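Local structure of flavin adenine dinucleotide synthase (Saccharomyces cerevisiae, 2WSI) at residues N53-F58 / E157-V162; G62-Q67 / N201-L206; F113-N118 / V274-R279; S124-L129 / S209-C214. The protein adenylates flavin mononucleotide with ATP, releasing diphosphate and forming the coenzyme flavin adenine dinucleotide. All coordinates share one frame; numbering follows the deposited sequence.

Interaction 1 of 4, residues N53-F58 / E157-V162; sequences NGEISF and ETEAIV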
# COMPACT_ATOMS: atom_id res chain seq x y z
N ASN A 53 19.50 -4.70 -3.58
CA ASN A 53 20.40 -4.78 -4.74
C ASN A 53 19.71 -5.10 -6.06
O ASN A 53 20.35 -5.16 -7.13
CB ASN A 53 21.56 -5.75 -4.46
CG ASN A 53 21.08 -7.20 -4.31
OD1 ASN A 53 19.92 -7.51 -4.52
ND2 ASN A 53 21.99 -8.08 -3.91
N GLY A 54 18.39 -5.29 -6.00
CA GLY A 54 17.61 -5.58 -7.18
C GLY A 54 17.07 -7.00 -7.27
O GLY A 54 16.31 -7.30 -8.19
N GLU A 55 17.45 -7.87 -6.34
CA GLU A 55 16.92 -9.24 -6.35
C GLU A 55 15.42 -9.16 -6.13
O GLU A 55 14.66 -10.00 -6.63
CB GLU A 55 17.54 -10.10 -5.23
CG GLU A 55 19.01 -10.41 -5.44
CD GLU A 55 19.63 -11.21 -4.29
OE1 GLU A 55 18.89 -11.69 -3.42
OE2 GLU A 55 20.86 -11.35 -4.24
N ILE A 56 15.02 -8.16 -5.36
CA ILE A 56 13.61 -7.94 -5.08
C ILE A 56 13.17 -6.62 -5.67
O ILE A 56 13.79 -5.60 -5.38
CB ILE A 56 13.32 -7.83 -3.57
CG1 ILE A 56 13.74 -9.11 -2.83
CG2 ILE A 56 11.83 -7.63 -3.33
CD1 ILE A 56 13.57 -8.97 -1.33
N SER A 57 12.08 -6.62 -6.43
CA SER A 57 11.43 -5.38 -6.80
C SER A 57 10.09 -5.26 -6.08
O SER A 57 9.39 -6.25 -5.89
CB SER A 57 11.17 -5.33 -8.29
OG SER A 57 10.68 -4.05 -8.62
N PHE A 58 9.74 -4.06 -5.68
CA PHE A 58 8.48 -3.79 -4.98
C PHE A 58 7.44 -3.35 -6.02
O PHE A 58 7.65 -2.34 -6.73
CB PHE A 58 8.72 -2.68 -3.94
CG PHE A 58 7.59 -2.53 -2.97
CD1 PHE A 58 7.69 -3.07 -1.71
CD2 PHE A 58 6.43 -1.87 -3.33
CE1 PHE A 58 6.63 -2.97 -0.80
CE2 PHE A 58 5.35 -1.77 -2.44
CZ PHE A 58 5.45 -2.32 -1.18
N GLU A 157 17.74 -10.30 -13.45
CA GLU A 157 18.24 -10.53 -12.10
C GLU A 157 17.08 -10.55 -11.06
O GLU A 157 17.27 -10.96 -9.92
CB GLU A 157 19.27 -9.44 -11.73
CG GLU A 157 18.66 -8.02 -11.55
CD GLU A 157 18.68 -7.16 -12.83
OE1 GLU A 157 18.62 -7.71 -13.96
OE2 GLU A 157 18.72 -5.91 -12.69
N THR A 158 15.90 -10.11 -11.47
CA THR A 158 14.77 -10.03 -10.53
C THR A 158 14.38 -11.44 -10.09
O THR A 158 14.00 -12.27 -10.92
CB THR A 158 13.53 -9.39 -11.18
OG1 THR A 158 13.85 -8.07 -11.66
CG2 THR A 158 12.38 -9.31 -10.16
N GLU A 159 14.49 -11.72 -8.80
CA GLU A 159 14.15 -13.06 -8.29
C GLU A 159 12.78 -13.10 -7.60
O GLU A 159 12.14 -14.15 -7.50
CB GLU A 159 15.26 -13.55 -7.34
CG GLU A 159 16.61 -13.69 -8.06
CD GLU A 159 17.69 -14.35 -7.22
OE1 GLU A 159 17.32 -15.06 -6.25
OE2 GLU A 159 18.90 -14.17 -7.54
N ALA A 160 12.33 -11.95 -7.14
CA ALA A 160 11.09 -11.90 -6.32
C ALA A 160 10.47 -10.51 -6.44
O ALA A 160 11.18 -9.54 -6.68
CB ALA A 160 11.42 -12.20 -4.87
N ILE A 161 9.15 -10.44 -6.31
CA ILE A 161 8.42 -9.20 -6.37
C ILE A 161 7.45 -9.11 -5.19
O ILE A 161 6.71 -10.04 -4.93
CB ILE A 161 7.65 -9.11 -7.68
CG1 ILE A 161 8.66 -9.34 -8.81
CG2 ILE A 161 6.93 -7.75 -7.78
CD1 ILE A 161 8.34 -8.67 -10.10
N VAL A 162 7.49 -7.98 -4.49
CA VAL A 162 6.62 -7.74 -3.36
C VAL A 162 5.28 -7.23 -3.89
O VAL A 162 5.25 -6.32 -4.70
CB VAL A 162 7.21 -6.66 -2.41
CG1 VAL A 162 6.33 -6.52 -1.17
CG2 VAL A 162 8.68 -6.99 -2.01
O HOH W 1 19.93 -4.97 -10.42
O HOH W 2 14.58 -6.16 -9.78
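Val162 is wedged between Ile56 and Phe58 on one face of two neighbouring parallel strands. Its CG2 methyl presses on CG2 of Ile56 at 3.5 Å, tighter than ordinary carbon contact. Its other branch, placed anti to the backbone N (chi1 -176°), brings CG1 to 3.6 Å from CE1 of Phe58, obliquely to the ring. Ala160 lies on the same face, and Tyr73 and Leu69 of helix 64-87 cover this layer. Ile161 lies on the other face, with Ser57, and touches Phe148 of helix 144-154; its CG2 stands 3.4 Å from Ser57 O. Between the two faces runs the backbone pairing: Ser57 N donates to Ala160 O (3.1 Å), and Ser57 O receives Val162 N (2.9 Å). Where the strands begin, Glu55 O is gripped by two amides, Glu159 N at 2.8 Å and Ala160 N at 3.1 Å. Farther out the backbones part and water joins them: one molecule donates to both Gly54 O and Thr158 OG1, a second to Glu157 OE2 and weakly to Asn53 O. Asn53 OD1 accepts from Glu55 N in an Asx turn, and Glu55 OE1 is held by Ser50 N. The strands, 25° apart in direction, are the two central, mutually parallel strands of a mixed, Rossmann-like sheet, as in the PAPS reductase family, and their C-terminal ends lead to the FAD-binding residues Ser59 and Gly164.

Interaction 2 of 4, residues G62-Q67 / N201-L206; sequences GGKDCQ and NIWSFL. With SO4 (sulfate ion), chain B.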
# COMPACT_ATOMS: atom_id res chain seq x y z
N GLY A 62 0.45 2.86 -5.83
CA GLY A 62 -0.05 4.03 -5.11
C GLY A 62 -1.35 3.77 -4.34
O GLY A 62 -1.84 4.67 -3.65
N GLY A 63 -1.89 2.56 -4.43
CA GLY A 63 -3.12 2.26 -3.68
C GLY A 63 -2.86 2.11 -2.18
O GLY A 63 -1.70 2.04 -1.73
N LYS A 64 -3.92 2.07 -1.38
CA LYS A 64 -3.79 2.03 0.07
C LYS A 64 -3.04 0.77 0.51
O LYS A 64 -2.23 0.83 1.42
CB LYS A 64 -5.15 2.07 0.77
CG LYS A 64 -6.09 0.89 0.42
CD LYS A 64 -7.52 1.20 1.00
CE LYS A 64 -8.41 -0.07 1.02
NZ LYS A 64 -8.41 -0.68 -0.32
N ASP A 65 -3.31 -0.36 -0.13
CA ASP A 65 -2.73 -1.63 0.31
C ASP A 65 -1.22 -1.64 0.04
O ASP A 65 -0.42 -1.98 0.92
CB ASP A 65 -3.36 -2.79 -0.44
CG ASP A 65 -4.79 -3.10 0.01
OD1 ASP A 65 -5.26 -2.54 1.01
OD2 ASP A 65 -5.45 -3.93 -0.66
N CYS A 66 -0.80 -1.29 -1.17
CA CYS A 66 0.65 -1.38 -1.38
C CYS A 66 1.39 -0.22 -0.70
O CYS A 66 2.56 -0.37 -0.33
CB CYS A 66 1.05 -1.54 -2.84
SG CYS A 66 0.46 -0.29 -3.76
N GLN A 67 0.70 0.88 -0.45
CA GLN A 67 1.28 1.94 0.39
C GLN A 67 1.49 1.50 1.85
O GLN A 67 2.55 1.76 2.45
CB GLN A 67 0.43 3.21 0.41
CG GLN A 67 1.26 4.37 1.04
CD GLN A 67 0.55 5.68 1.06
OE1 GLN A 67 -0.64 5.77 0.76
NE2 GLN A 67 1.27 6.73 1.46
N ASN A 201 -7.73 -2.83 9.49
CA ASN A 201 -6.31 -2.71 9.81
C ASN A 201 -5.67 -1.71 8.85
O ASN A 201 -4.85 -0.90 9.26
CB ASN A 201 -5.58 -4.03 9.65
CG ASN A 201 -6.10 -5.14 10.57
OD1 ASN A 201 -6.35 -4.98 11.78
ND2 ASN A 201 -6.22 -6.29 9.99
N ILE A 202 -6.06 -1.78 7.58
CA ILE A 202 -5.44 -0.93 6.57
C ILE A 202 -5.71 0.55 6.92
O ILE A 202 -4.78 1.35 7.04
CB ILE A 202 -5.97 -1.28 5.16
CG1 ILE A 202 -5.42 -2.66 4.72
CG2 ILE A 202 -5.56 -0.18 4.16
CD1 ILE A 202 -3.86 -2.67 4.51
N TRP A 203 -6.97 0.91 7.14
CA TRP A 203 -7.28 2.31 7.42
C TRP A 203 -6.69 2.76 8.76
O TRP A 203 -6.22 3.89 8.89
CB TRP A 203 -8.78 2.57 7.47
CG TRP A 203 -9.56 2.42 6.19
CD1 TRP A 203 -10.71 1.70 6.03
CD2 TRP A 203 -9.29 3.04 4.92
NE1 TRP A 203 -11.16 1.83 4.73
CE2 TRP A 203 -10.32 2.64 4.03
CE3 TRP A 203 -8.30 3.89 4.45
CZ2 TRP A 203 -10.36 3.06 2.70
CZ3 TRP A 203 -8.35 4.31 3.10
CH2 TRP A 203 -9.36 3.87 2.26
N SER A 204 -6.77 1.91 9.77
CA SER A 204 -6.28 2.31 11.08
C SER A 204 -4.80 2.66 10.99
O SER A 204 -4.38 3.68 11.52
CB SER A 204 -6.46 1.21 12.13
OG SER A 204 -5.81 1.61 13.32
N PHE A 205 -4.01 1.80 10.34
CA PHE A 205 -2.58 2.07 10.22
C PHE A 205 -2.29 3.26 9.29
O PHE A 205 -1.49 4.14 9.61
CB PHE A 205 -1.83 0.81 9.74
CG PHE A 205 -0.34 1.00 9.71
CD1 PHE A 205 0.40 1.02 10.88
CD2 PHE A 205 0.32 1.20 8.50
CE1 PHE A 205 1.77 1.19 10.86
CE2 PHE A 205 1.70 1.38 8.47
CZ PHE A 205 2.43 1.37 9.66
N LEU A 206 -2.96 3.31 8.15
CA LEU A 206 -2.62 4.34 7.16
C LEU A 206 -3.02 5.74 7.67
O LEU A 206 -2.28 6.69 7.50
CB LEU A 206 -3.26 4.01 5.81
CG LEU A 206 -2.87 4.88 4.61
CD1 LEU A 206 -1.33 4.87 4.47
CD2 LEU A 206 -3.55 4.38 3.36
S SO4 B . -6.74 -0.56 -3.46
O1 SO4 B . -7.16 -1.22 -4.68
O2 SO4 B . -5.35 -0.16 -3.62
O3 SO4 B . -7.58 0.62 -3.25
O4 SO4 B . -6.77 -1.51 -2.35
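Lys64 lays its CD methylene over the six-membered ring of Trp203, 3.9 Å from the ring centroid and shifted toward the rim, in a CH-pi contact whose closest ring atom is CH2. CG of Lys64 sits between the backbone N and the carbonyl carbon (chi1 61°), and there it meets CG2 of Ile202 at 3.9 Å, the two side chains crossing at about a right angle. Leu206, one turn farther along helix 199-209, puts CD2 against Lys64 CB (3.8 Å) and CD1 beside the amide oxygen of Gln67, whose NE2 is held by Pro212 O. Ile202 also crosses Asp65 at about a right angle, its CG1 3.7 Å from OD1. This carboxylate finds its charged partner in Arg166. Past the tryptophan the lysine chain bends at its last torsion (chi4 -52°), turning NZ to a sulfate ion, probably from the crystallisation liquor; NZ donates to its O4 at 2.7 Å and weakly to O3. NZ also makes a salt bridge with Glu299 and a hydrogen bond to Thr222 O, while Tyr217 OH and Ile224 N bind the sulfate from other parts of the chain. Gly63, the N-cap residue, has no side chain, and the anion's O2 comes to 3.3 Å from its CA. Residues Gly62 to Asp65 form a Gly-Gly-Lys-Asp run that resembles the pyrophosphate-binding PP-loop of relatives. Two kinds of chemistry thus share one side chain: methylenes packed on tryptophan, isoleucine and leucine, and an ammonium given to an anion, consistent with a phosphate-binding site at this helix start.

Interaction 3 of 4, residues F113-N118 / V274-R279; sequences FPTLEN and VVDKER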
# COMPACT_ATOMS: atom_id res chain seq x y z
N PHE A 113 -5.96 6.33 -13.57
CA PHE A 113 -6.36 7.70 -13.18
C PHE A 113 -5.14 8.60 -13.11
O PHE A 113 -4.17 8.24 -12.48
CB PHE A 113 -6.97 7.74 -11.79
CG PHE A 113 -8.34 7.15 -11.70
CD1 PHE A 113 -9.45 7.93 -12.02
CD2 PHE A 113 -8.52 5.84 -11.26
CE1 PHE A 113 -10.73 7.40 -11.94
CE2 PHE A 113 -9.81 5.29 -11.17
CZ PHE A 113 -10.92 6.08 -11.50
N PRO A 114 -5.21 9.81 -13.70
CA PRO A 114 -4.12 10.79 -13.56
C PRO A 114 -3.82 11.15 -12.11
O PRO A 114 -2.68 11.41 -11.76
CB PRO A 114 -4.63 12.02 -14.30
CG PRO A 114 -5.80 11.57 -15.12
CD PRO A 114 -6.32 10.29 -14.55
N THR A 115 -4.84 11.19 -11.27
CA THR A 115 -4.64 11.50 -9.86
C THR A 115 -3.71 10.47 -9.23
O THR A 115 -2.89 10.81 -8.37
CB THR A 115 -5.99 11.48 -9.09
OG1 THR A 115 -6.86 12.53 -9.59
CG2 THR A 115 -5.74 11.69 -7.60
N LEU A 116 -3.86 9.21 -9.64
CA LEU A 116 -3.08 8.10 -9.09
C LEU A 116 -1.67 8.14 -9.68
O LEU A 116 -0.70 7.97 -8.97
CB LEU A 116 -3.73 6.75 -9.42
CG LEU A 116 -2.98 5.57 -8.81
CD1 LEU A 116 -3.22 5.52 -7.31
CD2 LEU A 116 -3.33 4.25 -9.47
N GLU A 117 -1.56 8.35 -10.98
CA GLU A 117 -0.24 8.51 -11.60
C GLU A 117 0.56 9.60 -10.88
O GLU A 117 1.74 9.42 -10.56
CB GLU A 117 -0.37 8.89 -13.08
CG GLU A 117 -0.65 7.70 -14.01
CD GLU A 117 -1.16 8.13 -15.39
OE1 GLU A 117 -1.51 9.33 -15.53
OE2 GLU A 117 -1.22 7.28 -16.32
N ASN A 118 -0.08 10.72 -10.62
CA ASN A 118 0.60 11.82 -9.94
C ASN A 118 1.04 11.44 -8.52
O ASN A 118 2.13 11.78 -8.09
CB ASN A 118 -0.28 13.07 -9.90
CG ASN A 118 -0.37 13.78 -11.25
OD1 ASN A 118 0.52 13.64 -12.09
ND2 ASN A 118 -1.44 14.51 -11.47
N VAL A 274 -7.13 17.90 -12.33
CA VAL A 274 -8.30 18.60 -12.84
C VAL A 274 -9.12 17.65 -13.69
O VAL A 274 -10.34 17.57 -13.52
CB VAL A 274 -7.99 19.94 -13.60
CG1 VAL A 274 -7.28 20.92 -12.67
CG2 VAL A 274 -7.15 19.71 -14.83
N VAL A 275 -8.48 16.87 -14.56
CA VAL A 275 -9.24 15.93 -15.37
C VAL A 275 -10.12 15.04 -14.50
O VAL A 275 -11.29 14.79 -14.81
CB VAL A 275 -8.35 15.10 -16.34
CG1 VAL A 275 -7.44 14.18 -15.58
CG2 VAL A 275 -9.22 14.27 -17.27
N ASP A 276 -9.59 14.56 -13.37
CA ASP A 276 -10.40 13.69 -12.52
C ASP A 276 -11.51 14.45 -11.83
O ASP A 276 -12.59 13.90 -11.56
CB ASP A 276 -9.53 12.95 -11.50
CG ASP A 276 -8.77 11.84 -12.12
OD1 ASP A 276 -9.24 11.30 -13.15
OD2 ASP A 276 -7.70 11.47 -11.58
N LYS A 277 -11.26 15.72 -11.53
CA LYS A 277 -12.28 16.56 -10.93
C LYS A 277 -13.50 16.70 -11.87
O LYS A 277 -14.65 16.72 -11.41
CB LYS A 277 -11.71 17.94 -10.58
CG LYS A 277 -10.76 17.95 -9.38
CD LYS A 277 -10.46 19.40 -8.95
CE LYS A 277 -9.29 19.49 -7.96
NZ LYS A 277 -8.68 20.85 -7.95
N GLU A 278 -13.24 16.79 -13.17
CA GLU A 278 -14.30 16.85 -14.18
C GLU A 278 -15.08 15.55 -14.15
O GLU A 278 -16.30 15.53 -14.03
CB GLU A 278 -13.72 17.07 -15.58
CG GLU A 278 -14.58 16.52 -16.74
CD GLU A 278 -14.39 15.01 -17.03
OE1 GLU A 278 -13.23 14.53 -17.13
OE2 GLU A 278 -15.42 14.30 -17.20
N ARG A 279 -14.32 14.47 -14.24
CA ARG A 279 -14.84 13.11 -14.30
C ARG A 279 -15.70 12.80 -13.08
O ARG A 279 -16.66 12.03 -13.17
CB ARG A 279 -13.64 12.17 -14.41
CG ARG A 279 -13.89 10.70 -14.24
CD ARG A 279 -12.55 9.95 -14.37
NE ARG A 279 -12.18 9.71 -15.77
CZ ARG A 279 -11.08 10.15 -16.37
NH1 ARG A 279 -10.16 10.87 -15.72
NH2 ARG A 279 -10.88 9.85 -17.65
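Thr115 and Asp276 carry the polar part of the contact. The backbone N of Thr115, in the first turn of its helix, donates to Asp276 OD2 at 2.9 Å, meeting that oxygen nearly along its C-O axis. The threonine hydroxyl is modelled close to the same OD2, but so close that the length is doubtful; OG1 also has Ser273 N as a partner. Asp276 points toward the other helix, with CG anti to its own carbonyl carbon (chi1 -76°). The second oxygen, OD1, lies in the plane of the Phe113 ring at its edge, 3.6 Å from CD1, and 3.4 Å from CD of Pro114. It also takes a salt bridge from Arg279 NH1 (2.8 Å), one turn on in the same helix. The arginine runs extended to CD, then bends at its third torsion (chi3 -82°). Its CD touches Phe113 CE1 at 4.0 Å, and the guanidinium stands nearly perpendicular to the ring. An alanine in place of Asp276 would probably leave Thr115 N without its acceptor and the Arg279 guanidinium without this counter-charge. The axes of 114-118 and 274-279 approach to 9.6 Å, their directions 149° apart, roughly antiparallel. Leu216 of helix 215-218 touches both Phe113 and Thr115, and Phe221 meets the Phe113 ring. The short helix 274-279 adjoins the beginning of helix 114-126, which follows strand 102-106 and precedes strand 129-133.

Interaction 4 of 4, residues S124-L129 / S209-C214; sequences SERYCL and SNEPIC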
# COMPACT_ATOMS: atom_id res chain seq x y z
N SER A 124 6.96 8.27 -5.00
CA SER A 124 8.26 7.72 -5.43
C SER A 124 9.39 8.65 -4.97
O SER A 124 10.47 8.21 -4.61
CB SER A 124 8.31 7.56 -6.94
OG SER A 124 7.58 6.41 -7.34
N GLU A 125 9.14 9.96 -5.02
CA GLU A 125 10.15 10.90 -4.58
C GLU A 125 10.23 10.96 -3.04
O GLU A 125 11.33 11.04 -2.48
CB GLU A 125 9.92 12.29 -5.19
CG GLU A 125 10.09 12.27 -6.72
CD GLU A 125 11.51 12.60 -7.19
OE1 GLU A 125 12.45 12.49 -6.36
OE2 GLU A 125 11.69 12.96 -8.38
N ARG A 126 9.09 10.91 -2.36
CA ARG A 126 9.10 10.88 -0.90
C ARG A 126 9.84 9.64 -0.36
O ARG A 126 10.59 9.73 0.61
CB ARG A 126 7.66 10.86 -0.37
CG ARG A 126 7.54 11.17 1.11
CD ARG A 126 6.05 11.18 1.57
NE ARG A 126 5.94 11.30 3.02
CZ ARG A 126 6.35 12.35 3.74
NH1 ARG A 126 6.91 13.39 3.13
NH2 ARG A 126 6.21 12.35 5.07
N TYR A 127 9.61 8.47 -0.93
CA TYR A 127 10.16 7.24 -0.33
C TYR A 127 11.44 6.80 -1.05
O TYR A 127 11.96 5.73 -0.78
CB TYR A 127 9.14 6.11 -0.36
CG TYR A 127 7.86 6.45 0.34
CD1 TYR A 127 7.86 6.95 1.63
CD2 TYR A 127 6.64 6.30 -0.31
CE1 TYR A 127 6.68 7.28 2.27
CE2 TYR A 127 5.44 6.60 0.33
CZ TYR A 127 5.47 7.09 1.62
OH TYR A 127 4.30 7.40 2.25
N CYS A 128 11.91 7.62 -1.98
CA CYS A 128 13.18 7.35 -2.67
C CYS A 128 13.13 6.00 -3.38
O CYS A 128 14.00 5.13 -3.20
CB CYS A 128 14.36 7.38 -1.66
SG CYS A 128 15.95 7.69 -2.44
N LEU A 129 12.10 5.86 -4.21
CA LEU A 129 11.92 4.68 -5.03
C LEU A 129 12.59 4.88 -6.38
O LEU A 129 12.50 5.94 -6.96
CB LEU A 129 10.43 4.46 -5.30
CG LEU A 129 9.59 4.47 -4.02
CD1 LEU A 129 8.11 4.17 -4.37
CD2 LEU A 129 10.15 3.46 -3.03
N SER A 209 -0.57 6.84 10.35
CA SER A 209 0.79 7.17 9.86
C SER A 209 0.93 8.65 9.54
O SER A 209 2.05 9.18 9.51
CB SER A 209 1.16 6.38 8.60
OG SER A 209 0.44 6.83 7.46
N ASN A 210 -0.21 9.26 9.24
CA ASN A 210 -0.29 10.64 8.75
C ASN A 210 0.39 10.83 7.41
O ASN A 210 0.55 11.97 6.97
CB ASN A 210 0.29 11.66 9.75
CG ASN A 210 -0.30 13.06 9.56
OD1 ASN A 210 -1.46 13.21 9.17
ND2 ASN A 210 0.51 14.08 9.80
N GLU A 211 0.79 9.74 6.77
CA GLU A 211 1.38 9.83 5.42
C GLU A 211 0.33 10.26 4.39
O GLU A 211 -0.86 10.04 4.59
CB GLU A 211 2.00 8.47 5.03
CG GLU A 211 3.30 8.18 5.79
CD GLU A 211 4.41 9.13 5.32
OE1 GLU A 211 4.87 8.99 4.17
OE2 GLU A 211 4.79 10.03 6.09
N PRO A 212 0.77 10.88 3.29
CA PRO A 212 -0.22 11.31 2.30
C PRO A 212 -0.83 10.09 1.62
O PRO A 212 -0.12 9.14 1.35
CB PRO A 212 0.61 12.12 1.30
CG PRO A 212 2.04 11.60 1.45
CD PRO A 212 2.17 11.07 2.83
N ILE A 213 -2.11 10.12 1.34
CA ILE A 213 -2.76 8.97 0.71
C ILE A 213 -3.49 9.44 -0.55
O ILE A 213 -3.86 10.60 -0.67
CB ILE A 213 -3.75 8.28 1.66
CG1 ILE A 213 -4.98 9.15 1.90
CG2 ILE A 213 -3.09 7.95 2.99
CD1 ILE A 213 -6.08 8.41 2.65
N CYS A 214 -3.69 8.52 -1.48
CA CYS A 214 -4.23 8.90 -2.76
C CYS A 214 -5.53 9.67 -2.56
O CYS A 214 -6.42 9.22 -1.85
CB CYS A 214 -4.48 7.66 -3.63
SG CYS A 214 -5.03 8.17 -5.30
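A side-on salt bridge between Arg126 and Glu211 ties the end of helix 114-126 to the loop after helix 199-209. Two guanidinium nitrogens share the carboxylate, one for each oxygen: NE donates to OE1 at 2.8 Å and NH2 to OE2 at 2.9 Å. Both bonds are nearly straight and both oxygens are met on the syn side, with the two planes only 22° apart. The arginine is extended from CG to NE, whereas Glu211 bends at its second torsion (chi2 -69°), which places its CD 3.5 Å from both Arg126 NE and Tyr127 OH. Tyr127, reaching toward it tip to tip, gives its hydroxyl to the anti lone pair of OE1, 2.6 Å from OH. OE1 therefore serves two donors, while Gln67 NE2 is bonded to the same tyrosine hydroxyl. The helix is the connection of a beta-alpha-beta crossover from strand 102-106 to strand 129-133. A leucine in place of Glu211 would probably leave the Arg126 guanidinium without its counter-charge and the Tyr127 hydroxyl without this acceptor. In the loop, Glu211 N donates to Ser209 OG at 3.0 Å, an ST turn. Pro212 follows, its CD 3.8 Å from Arg126 NE. Leu71 of helix 64-87 touches both Tyr127 and Glu211, and Met9 of helix 3-18 touches Arg126 and Glu211.

From the N terminus, the first halves come in the order 53-58, 62-67, 113-118 and 124-129. Interaction 1 then closes its loop at 157-162, interaction 2 at 201-206, interaction 4 at 209-214 and interaction 3 at 274-279. Interactions 1 and 2 cross each other and both of the others, whereas interaction 4 is nested inside the loop closed by interaction 3; these two share helix 114-126, one near each end. Phe58 packs on Cys66 across the short loop between strand 56-59 and helix 64-87, and Leu206 packing on Ile213 joins interaction 2 to interaction 4. Together they tie the central sheet, helices 64-87 and 114-126, helix 199-209 and the late helix 274-279.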